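Ethanolamine kinase Pv091845 (Plasmodium vivax, PDB 2QG7) probably phosphorylates ethanolamine, the first of three steps in making phosphatidylethanolamine from it. Local coordinates at residues Arg65-Tyr76 with Tyr90-Tyr98; Lys197-Leu206 with Gly344-Phe352. One frame throughout, in Å; residues are numbered along the deposited sequence.

Contact 1 of 2, residues Arg65-Tyr76 with Tyr90-Tyr98; sequences RSEKAKELLKKY and YCKYVMLHY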
loop_
_atom_site.group_PDB
_atom_site.type_symbol
_atom_site.label_atom_id
_atom_site.label_comp_id
_atom_site.label_asym_id
_atom_site.label_seq_id
_atom_site.Cartn_x
_atom_site.Cartn_y
_atom_site.Cartn_z
ATOM N N ARG D 65 11.780 44.169 22.752
ATOM C CA ARG D 65 11.160 42.868 22.533
ATOM C C ARG D 65 10.269 42.824 21.278
ATOM O O ARG D 65 10.288 41.827 20.547
ATOM C CB ARG D 65 10.401 42.402 23.768
ATOM C CG ARG D 65 9.934 40.951 23.650
ATOM C CD ARG D 65 9.087 40.480 24.828
ATOM N NE ARG D 65 7.869 41.305 25.028
ATOM C CZ ARG D 65 6.755 40.815 25.612
ATOM N NH1 ARG D 65 6.687 39.477 26.048
ATOM N NH2 ARG D 65 5.699 41.656 25.754
ATOM N N SER D 66 9.519 43.905 21.031
ATOM C CA SER D 66 8.600 44.010 19.885
ATOM C C SER D 66 9.323 44.238 18.573
ATOM O O SER D 66 8.936 43.684 17.557
ATOM C CB SER D 66 7.582 45.140 20.096
ATOM O OG SER D 66 6.819 44.922 21.271
ATOM N N GLU D 67 10.353 45.081 18.598
ATOM C CA GLU D 67 11.213 45.293 17.445
ATOM C C GLU D 67 11.999 44.030 17.085
ATOM O O GLU D 67 12.197 43.736 15.896
ATOM C CB GLU D 67 12.171 46.440 17.736
ATOM C CG GLU D 67 13.246 46.661 16.688
ATOM C CD GLU D 67 12.735 47.453 15.508
ATOM O OE1 GLU D 67 11.910 46.920 14.716
ATOM O OE2 GLU D 67 13.167 48.623 15.382
ATOM N N LYS D 68 12.434 43.288 18.112
ATOM C CA LYS D 68 13.191 42.034 17.923
ATOM C C LYS D 68 12.341 40.848 17.502
ATOM O O LYS D 68 12.814 39.999 16.737
ATOM C CB LYS D 68 14.009 41.664 19.169
ATOM C CG LYS D 68 15.276 42.484 19.367
ATOM C CD LYS D 68 16.301 42.210 18.290
ATOM C CE LYS D 68 17.391 43.275 18.301
ATOM N NZ LYS D 68 18.619 42.705 17.563
ATOM N N ALA D 69 11.107 40.775 18.019
ATOM C CA ALA D 69 10.169 39.718 17.643
ATOM C C ALA D 69 9.746 39.913 16.196
ATOM O O ALA D 69 9.576 38.940 15.450
ATOM C CB ALA D 69 8.975 39.734 18.537
ATOM N N LYS D 70 9.612 41.185 15.811
ATOM C CA LYS D 70 9.324 41.581 14.444
ATOM C C LYS D 70 10.363 41.039 13.461
ATOM O O LYS D 70 9.990 40.306 12.544
ATOM C CB LYS D 70 9.196 43.101 14.334
ATOM C CG LYS D 70 8.736 43.612 12.964
ATOM C CD LYS D 70 8.824 45.128 12.888
ATOM C CE LYS D 70 7.605 45.813 13.574
ATOM N NZ LYS D 70 7.655 47.328 13.562
ATOM N N GLU D 71 11.646 41.375 13.652
ATOM C CA GLU D 71 12.719 40.900 12.744
ATOM C C GLU D 71 13.079 39.402 12.837
ATOM O O GLU D 71 13.621 38.826 11.878
ATOM C CB GLU D 71 13.978 41.794 12.795
ATOM C CG GLU D 71 14.522 42.067 14.196
ATOM C CD GLU D 71 15.617 43.130 14.227
ATOM O OE1 GLU D 71 15.361 44.212 14.839
ATOM O OE2 GLU D 71 16.730 42.890 13.661
ATOM N N LEU D 72 12.769 38.773 13.969
ATOM C CA LEU D 72 12.953 37.311 14.117
ATOM C C LEU D 72 11.883 36.518 13.372
ATOM O O LEU D 72 12.157 35.429 12.880
ATOM C CB LEU D 72 13.014 36.868 15.599
ATOM C CG LEU D 72 14.201 37.334 16.477
ATOM C CD1 LEU D 72 13.990 36.986 17.967
ATOM C CD2 LEU D 72 15.548 36.827 15.933
ATOM N N LEU D 73 10.678 37.079 13.294
ATOM C CA LEU D 73 9.570 36.476 12.538
ATOM C C LEU D 73 9.806 36.536 11.047
ATOM O O LEU D 73 9.361 35.652 10.317
ATOM C CB LEU D 73 8.234 37.147 12.864
ATOM C CG LEU D 73 7.578 36.764 14.190
ATOM C CD1 LEU D 73 6.456 37.750 14.522
ATOM C CD2 LEU D 73 7.064 35.366 14.161
ATOM N N LYS D 74 10.489 37.591 10.612
ATOM C CA LYS D 74 10.814 37.823 9.201
ATOM C C LYS D 74 12.035 37.015 8.778
ATOM O O LYS D 74 12.148 36.622 7.617
ATOM C CB LYS D 74 11.089 39.310 8.952
ATOM C CG LYS D 74 9.924 40.232 9.266
ATOM C CD LYS D 74 8.928 40.307 8.086
ATOM C CE LYS D 74 7.590 40.915 8.640
ATOM N NZ LYS D 74 6.619 40.950 7.483
ATOM N N LYS D 75 12.946 36.771 9.716
ATOM C CA LYS D 75 14.147 36.004 9.404
ATOM C C LYS D 75 13.939 34.486 9.370
ATOM O O LYS D 75 14.629 33.800 8.618
ATOM C CB LYS D 75 15.308 36.382 10.339
ATOM C CG LYS D 75 16.690 35.740 9.939
ATOM C CD LYS D 75 17.864 36.569 10.465
ATOM C CE LYS D 75 18.261 36.153 11.863
ATOM N NZ LYS D 75 19.527 36.844 12.280
ATOM N N TYR D 76 13.003 33.973 10.178
ATOM C CA TYR D 76 12.798 32.516 10.317
ATOM C C TYR D 76 11.409 32.100 9.886
ATOM O O TYR D 76 10.492 31.991 10.696
ATOM C CB TYR D 76 13.111 32.040 11.750
ATOM C CG TYR D 76 14.552 32.309 12.135
ATOM C CD1 TYR D 76 14.880 33.411 12.908
ATOM C CD2 TYR D 76 15.589 31.486 11.678
ATOM C CE1 TYR D 76 16.194 33.689 13.237
ATOM C CE2 TYR D 76 16.921 31.750 12.005
ATOM C CZ TYR D 76 17.214 32.860 12.786
ATOM O OH TYR D 76 18.520 33.159 13.121
ATOM N N TYR D 90 8.140 30.917 18.951
ATOM C CA TYR D 90 7.805 31.504 17.651
ATOM C C TYR D 90 6.357 31.994 17.657
ATOM O O TYR D 90 6.045 33.074 17.148
ATOM C CB TYR D 90 8.058 30.515 16.485
ATOM C CG TYR D 90 8.084 31.213 15.113
ATOM C CD1 TYR D 90 9.215 31.927 14.687
ATOM C CD2 TYR D 90 6.961 31.193 14.265
ATOM C CE1 TYR D 90 9.244 32.588 13.460
ATOM C CE2 TYR D 90 6.983 31.839 13.031
ATOM C CZ TYR D 90 8.126 32.534 12.632
ATOM O OH TYR D 90 8.145 33.178 11.408
ATOM N N CYS D 91 5.499 31.188 18.276
ATOM C CA CYS D 91 4.086 31.502 18.465
ATOM C C CYS D 91 3.809 32.697 19.356
ATOM O O CYS D 91 2.852 33.430 19.112
ATOM C CB CYS D 91 3.335 30.278 18.971
ATOM S SG CYS D 91 3.122 29.085 17.655
ATOM N N LYS D 92 4.626 32.883 20.390
ATOM C CA LYS D 92 4.536 34.066 21.245
ATOM C C LYS D 92 4.799 35.334 20.462
ATOM O O LYS D 92 4.218 36.369 20.765
ATOM C CB LYS D 92 5.568 34.008 22.374
ATOM C CG LYS D 92 5.156 33.218 23.595
ATOM C CD LYS D 92 6.344 33.050 24.539
ATOM C CE LYS D 92 6.558 34.296 25.381
ATOM N NZ LYS D 92 7.616 34.058 26.420
ATOM N N TYR D 93 5.723 35.263 19.502
ATOM C CA TYR D 93 6.089 36.410 18.664
ATOM C C TYR D 93 5.043 36.691 17.586
ATOM O O TYR D 93 4.844 37.852 17.195
ATOM C CB TYR D 93 7.452 36.205 17.994
ATOM C CG TYR D 93 8.610 35.958 18.925
ATOM C CD1 TYR D 93 8.607 36.455 20.237
ATOM C CD2 TYR D 93 9.732 35.255 18.484
ATOM C CE1 TYR D 93 9.678 36.227 21.101
ATOM C CE2 TYR D 93 10.816 35.012 19.340
ATOM C CZ TYR D 93 10.779 35.503 20.647
ATOM O OH TYR D 93 11.848 35.286 21.486
ATOM N N VAL D 94 4.407 35.622 17.089
ATOM C CA VAL D 94 3.274 35.745 16.174
ATOM C C VAL D 94 2.199 36.563 16.861
ATOM O O VAL D 94 1.707 37.544 16.293
ATOM C CB VAL D 94 2.740 34.356 15.674
ATOM C CG1 VAL D 94 1.419 34.503 14.935
ATOM C CG2 VAL D 94 3.774 33.668 14.743
ATOM N N MET D 95 1.888 36.198 18.098
ATOM C CA MET D 95 0.884 36.908 18.889
ATOM C C MET D 95 1.300 38.326 19.307
ATOM O O MET D 95 0.459 39.205 19.531
ATOM C CB MET D 95 0.492 36.080 20.137
ATOM C CG MET D 95 -0.279 34.757 19.830
ATOM S SD MET D 95 -1.644 34.849 18.616
ATOM C CE MET D 95 -2.824 36.059 19.358
ATOM N N LEU D 96 2.599 38.540 19.446
ATOM C CA LEU D 96 3.094 39.826 19.901
ATOM C C LEU D 96 3.094 40.869 18.775
ATOM O O LEU D 96 2.755 42.033 19.009
ATOM C CB LEU D 96 4.495 39.673 20.528
ATOM C CG LEU D 96 5.277 40.892 21.060
ATOM C CD1 LEU D 96 4.612 41.566 22.282
ATOM C CD2 LEU D 96 6.691 40.464 21.381
ATOM N N HIS D 97 3.483 40.449 17.570
ATOM C CA HIS D 97 3.611 41.346 16.428
ATOM C C HIS D 97 2.362 41.286 15.548
ATOM O O HIS D 97 1.654 42.291 15.382
ATOM C CB HIS D 97 4.878 41.003 15.617
ATOM C CG HIS D 97 5.057 41.840 14.386
ATOM N ND1 HIS D 97 5.325 41.295 13.144
ATOM C CD2 HIS D 97 4.987 43.185 14.200
ATOM C CE1 HIS D 97 5.419 42.262 12.245
ATOM N NE2 HIS D 97 5.220 43.419 12.861
ATOM N N TYR D 98 2.090 40.107 14.991
ATOM C CA TYR D 98 0.983 39.933 14.043
ATOM C C TYR D 98 -0.404 40.080 14.704
ATOM O O TYR D 98 -1.282 40.782 14.181
ATOM C CB TYR D 98 1.124 38.592 13.296
ATOM C CG TYR D 98 2.259 38.563 12.304
ATOM C CD1 TYR D 98 3.212 37.535 12.331
ATOM C CD2 TYR D 98 2.385 39.569 11.314
ATOM C CE1 TYR D 98 4.278 37.498 11.405
ATOM C CE2 TYR D 98 3.445 39.544 10.374
ATOM C CZ TYR D 98 4.394 38.508 10.431
ATOM O OH TYR D 98 5.440 38.470 9.515
#
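Leu73 is the knob in this knobs-into-holes packing of two helices: its side chain fits among Tyr90, Val94, His97 and Tyr98. Helix 65-75 and the second half of helix 84-98 cross at -115°, their axes 9.0 Å apart at the closest point, and the second helix in turn covers strand 136-141 of the N-terminal sheet through Val94.

The apolar contacts divide between the two methyls of Leu73. CD2 sits over a face of the Tyr90 ring, 3.6 Å from its centroid in a CH-pi contact, and also touches Val94. CD1 reaches CE1 of Tyr98 and CB of His97, and is packed tightly against the backbone, 3.1 Å from Tyr93 O. One turn earlier, Ala69 CB is wedged between Leu96 CD2 and Tyr93 CD1, 3.7 Å from each. Leu96 then spreads its methyls under one face of the Arg65 guanidinium, whose NH2 makes a weak hydrogen bond to Asn106 O.

At the solvent-facing side two lysines meet aromatic residues in different ways. Lys70 CG lies over the His97 ring, 3.8 Å from the centroid; the start of the lysine is extended (chi1 -173°), which carries CG across that face. Lys74 bends at its second torsion and brings CE and NZ to the Tyr98 hydroxyl, the NZ to OH hydrogen bond being weak at 3.4 Å.

Polar closure comes where helix 65-75 ends. Tyr90 OH sits among three oxygens, Asn176 OD1, Leu73 O at 3.0 Å and Tyr76 O at 2.7 Å, and which of them takes its single proton is not settled.

Contact 2 of 2, residues Lys197-Leu206 with Gly344-Phe352; sequences KFQKLIAKNL and GDSISFIDF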
loop_
_atom_site.group_PDB
_atom_site.type_symbol
_atom_site.label_atom_id
_atom_site.label_comp_id
_atom_site.label_asym_id
_atom_site.label_seq_id
_atom_site.Cartn_x
_atom_site.Cartn_y
_atom_site.Cartn_z
ATOM N N LYS D 197 -25.824 8.777 9.550
ATOM C CA LYS D 197 -26.061 9.890 10.445
ATOM C C LYS D 197 -25.219 11.129 10.061
ATOM O O LYS D 197 -25.723 12.260 10.072
ATOM C CB LYS D 197 -25.756 9.383 11.863
ATOM C CG LYS D 197 -25.513 10.436 12.973
ATOM C CD LYS D 197 -24.942 9.753 14.270
ATOM C CE LYS D 197 -24.542 10.854 15.296
ATOM N NZ LYS D 197 -23.892 10.316 16.613
ATOM N N PHE D 198 -23.954 10.929 9.698
ATOM C CA PHE D 198 -23.090 12.048 9.274
ATOM C C PHE D 198 -23.166 12.325 7.767
ATOM O O PHE D 198 -22.967 13.455 7.343
ATOM C CB PHE D 198 -21.626 11.832 9.713
ATOM C CG PHE D 198 -21.436 11.805 11.201
ATOM C CD1 PHE D 198 -21.248 10.593 11.873
ATOM C CD2 PHE D 198 -21.468 12.987 11.941
ATOM C CE1 PHE D 198 -21.068 10.563 13.259
ATOM C CE2 PHE D 198 -21.321 12.971 13.335
ATOM C CZ PHE D 198 -21.107 11.766 13.990
ATOM N N GLN D 199 -23.435 11.290 6.967
ATOM C CA GLN D 199 -23.646 11.469 5.524
ATOM C C GLN D 199 -24.662 12.568 5.266
ATOM O O GLN D 199 -24.415 13.503 4.503
ATOM C CB GLN D 199 -24.187 10.184 4.900
ATOM C CG GLN D 199 -23.187 9.045 4.690
ATOM C CD GLN D 199 -23.799 7.994 3.786
ATOM O OE1 GLN D 199 -24.872 7.458 4.081
ATOM N NE2 GLN D 199 -23.170 7.736 2.643
ATOM N N LYS D 200 -25.823 12.422 5.921
ATOM C CA LYS D 200 -26.877 13.445 5.972
ATOM C C LYS D 200 -26.338 14.854 6.260
ATOM O O LYS D 200 -26.591 15.773 5.505
ATOM C CB LYS D 200 -27.964 13.023 6.991
ATOM C CG LYS D 200 -29.104 14.070 7.209
ATOM C CD LYS D 200 -30.147 13.513 8.102
ATOM C CE LYS D 200 -30.679 14.568 9.043
ATOM N NZ LYS D 200 -31.859 15.373 8.472
ATOM N N LEU D 201 -25.546 14.999 7.308
ATOM C CA LEU D 201 -25.067 16.301 7.792
ATOM C C LEU D 201 -23.955 16.896 6.949
ATOM O O LEU D 201 -23.841 18.117 6.829
ATOM C CB LEU D 201 -24.618 16.195 9.240
ATOM C CG LEU D 201 -25.716 15.918 10.268
ATOM C CD1 LEU D 201 -25.147 15.722 11.695
ATOM C CD2 LEU D 201 -26.705 17.075 10.269
ATOM N N ILE D 202 -23.145 16.017 6.360
ATOM C CA ILE D 202 -22.055 16.415 5.474
ATOM C C ILE D 202 -22.597 16.926 4.140
ATOM O O ILE D 202 -22.135 17.954 3.623
ATOM C CB ILE D 202 -21.022 15.247 5.275
ATOM C CG1 ILE D 202 -20.338 14.932 6.610
ATOM C CG2 ILE D 202 -19.994 15.600 4.204
ATOM C CD1 ILE D 202 -19.624 13.565 6.715
ATOM N N ALA D 203 -23.558 16.182 3.594
ATOM C CA ALA D 203 -24.220 16.483 2.309
ATOM C C ALA D 203 -24.962 17.813 2.353
ATOM O O ALA D 203 -24.834 18.638 1.426
ATOM C CB ALA D 203 -25.170 15.367 1.961
ATOM N N LYS D 204 -25.706 18.044 3.444
ATOM C CA LYS D 204 -26.434 19.331 3.640
ATOM C C LYS D 204 -25.507 20.532 3.687
ATOM O O LYS D 204 -25.814 21.569 3.075
ATOM C CB LYS D 204 -27.275 19.322 4.910
ATOM C CG LYS D 204 -28.539 18.497 4.842
ATOM C CD LYS D 204 -29.264 18.692 6.149
ATOM C CE LYS D 204 -30.305 17.611 6.382
ATOM N NZ LYS D 204 -31.424 17.740 5.395
ATOM N N ASN D 205 -24.389 20.398 4.414
ATOM C CA ASN D 205 -23.353 21.449 4.480
ATOM C C ASN D 205 -22.621 21.633 3.172
ATOM O O ASN D 205 -22.224 22.735 2.805
ATOM C CB ASN D 205 -22.354 21.169 5.603
ATOM C CG ASN D 205 -21.604 22.419 6.032
ATOM O OD1 ASN D 205 -22.189 23.485 6.205
ATOM N ND2 ASN D 205 -20.307 22.296 6.197
ATOM N N LEU D 206 -22.460 20.534 2.448
ATOM C CA LEU D 206 -21.786 20.548 1.141
ATOM C C LEU D 206 -22.648 21.243 0.099
ATOM O O LEU D 206 -22.123 21.920 -0.766
ATOM C CB LEU D 206 -21.360 19.119 0.697
ATOM C CG LEU D 206 -20.536 19.031 -0.607
ATOM C CD1 LEU D 206 -19.138 19.637 -0.443
ATOM C CD2 LEU D 206 -20.440 17.612 -1.109
ATOM N N GLY D 344 -26.851 16.894 20.199
ATOM C CA GLY D 344 -27.105 17.256 18.792
ATOM C C GLY D 344 -25.815 17.554 18.034
ATOM O O GLY D 344 -25.028 18.440 18.426
ATOM N N ASP D 345 -25.604 16.812 16.944
ATOM C CA ASP D 345 -24.418 16.956 16.096
ATOM C C ASP D 345 -24.537 18.140 15.156
ATOM O O ASP D 345 -25.606 18.391 14.584
ATOM C CB ASP D 345 -24.214 15.701 15.267
ATOM C CG ASP D 345 -24.149 14.457 16.109
ATOM O OD1 ASP D 345 -23.131 14.242 16.799
ATOM O OD2 ASP D 345 -25.129 13.680 16.079
ATOM N N SER D 346 -23.442 18.861 14.987
ATOM C CA SER D 346 -23.415 19.949 14.030
ATOM C C SER D 346 -22.107 19.862 13.230
ATOM O O SER D 346 -21.034 19.849 13.820
ATOM C CB SER D 346 -23.536 21.304 14.752
ATOM O OG SER D 346 -23.399 22.387 13.831
ATOM N N ILE D 347 -22.220 19.834 11.902
ATOM C CA ILE D 347 -21.103 19.609 11.011
ATOM C C ILE D 347 -20.632 20.871 10.299
ATOM O O ILE D 347 -21.430 21.600 9.745
ATOM C CB ILE D 347 -21.455 18.482 9.952
ATOM C CG1 ILE D 347 -21.473 17.078 10.617
ATOM C CG2 ILE D 347 -20.580 18.575 8.660
ATOM C CD1 ILE D 347 -20.159 16.627 11.270
ATOM N N SER D 348 -19.317 21.114 10.310
ATOM C CA SER D 348 -18.713 22.149 9.486
ATOM C C SER D 348 -17.380 21.677 8.889
ATOM O O SER D 348 -16.783 20.731 9.370
ATOM C CB SER D 348 -18.536 23.438 10.278
ATOM O OG SER D 348 -17.724 23.217 11.399
ATOM N N PHE D 349 -16.943 22.339 7.823
ATOM C CA PHE D 349 -15.708 22.005 7.154
ATOM C C PHE D 349 -14.589 22.985 7.505
ATOM O O PHE D 349 -14.836 24.155 7.771
ATOM C CB PHE D 349 -15.912 21.959 5.624
ATOM C CG PHE D 349 -17.060 21.079 5.192
ATOM C CD1 PHE D 349 -17.368 19.911 5.881
ATOM C CD2 PHE D 349 -17.835 21.410 4.078
ATOM C CE1 PHE D 349 -18.442 19.120 5.483
ATOM C CE2 PHE D 349 -18.866 20.596 3.690
ATOM C CZ PHE D 349 -19.168 19.475 4.390
ATOM N N ILE D 350 -13.360 22.481 7.472
ATOM C CA ILE D 350 -12.127 23.261 7.711
ATOM C C ILE D 350 -11.147 22.990 6.585
ATOM O O ILE D 350 -11.347 22.103 5.763
ATOM C CB ILE D 350 -11.420 22.929 9.120
ATOM C CG1 ILE D 350 -11.089 21.426 9.264
ATOM C CG2 ILE D 350 -12.227 23.437 10.324
ATOM C CD1 ILE D 350 -9.950 21.131 10.221
ATOM N N ASP D 351 -10.087 23.769 6.554
ATOM C CA ASP D 351 -8.983 23.621 5.621
ATOM C C ASP D 351 -9.362 23.748 4.145
ATOM O O ASP D 351 -9.441 22.765 3.390
ATOM C CB ASP D 351 -8.180 22.358 5.941
ATOM C CG ASP D 351 -6.690 22.531 5.663
ATOM O OD1 ASP D 351 -6.280 23.493 4.918
ATOM O OD2 ASP D 351 -5.920 21.671 6.179
ATOM N N PHE D 352 -9.563 24.990 3.729
ATOM C CA PHE D 352 -10.017 25.318 2.375
ATOM C C PHE D 352 -8.863 25.747 1.491
ATOM O O PHE D 352 -9.026 26.632 0.644
ATOM C CB PHE D 352 -11.043 26.458 2.450
ATOM C CG PHE D 352 -12.263 26.117 3.267
ATOM C CD1 PHE D 352 -12.310 26.411 4.626
ATOM C CD2 PHE D 352 -13.350 25.495 2.677
ATOM C CE1 PHE D 352 -13.442 26.072 5.389
ATOM C CE2 PHE D 352 -14.462 25.160 3.412
ATOM C CZ PHE D 352 -14.506 25.444 4.777
HETATM O O HOH W 1 -18.666 24.525 7.154
#
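The Phe349 ring carries the amide of Asn205 on one face, with ND2 3.2 Å above the plane and over its centre. Amide and ring planes are 58° apart, so the nitrogen leans on the pi cloud and the two groups are not stacked flat. At the ring's edge, in its plane, lie Ile202 O, 3.4 Å from Phe349 CZ, and CA of Leu206, while Ile202 CG2 touches the same end of the ring. Phe198 is met obliquely, by Ile347 CD1 at its CD2 and, more distantly, by a carboxylate oxygen of Asp345.

A water fixes the Asn205 amide from outside the ring: it accepts from Asn205 ND2 and from Phe349 N, at 2.9 Å in both cases. CG of Asn205 stands opposite its backbone N (chi1 -159°), which swings the amide out over the phenylalanine.

Between the two aromatic ends, Ile347 fills the middle. Its CG1 presses on Leu201 CB at 3.5 Å, and its CG2 turns to the backbone of Leu201 and Ile202. At the outer end the extended Lys197 chain crosses Asp345 at about a right angle; the salt bridge from NZ to OD2 is long, 3.6 Å, and OD1 of the same carboxylate is held by Asn304 ND2.

The whole is a helix laid at 50° across an edge strand, 347-349, antiparallel to 302-304 in a small three-stranded sheet. Such a strand pair is characteristic of the kinase-like fold, and it runs straight into Asp351-Phe352-Glu353, probably the counterpart of the DFG segment of protein kinases.

The two contacts share no helix or strand: their centres are about 37 Å apart and their nearest atoms about 16 Å, in different lobes. Contact 1 sits farther out, about 27 Å from the centre of the chain, and joins helices close in sequence on the flank of the N-terminal five-stranded sheet. Contact 2, about 16 Å from that centre, brings together parts 138 residues apart, a helix and the strand of a small sheet. Both are partly buried. In contact 1 leucine, tyrosine and histidine interlock beneath a fringe of lysines, whereas contact 2 relies on isoleucine, an amide over a phenylalanine and a bridging water.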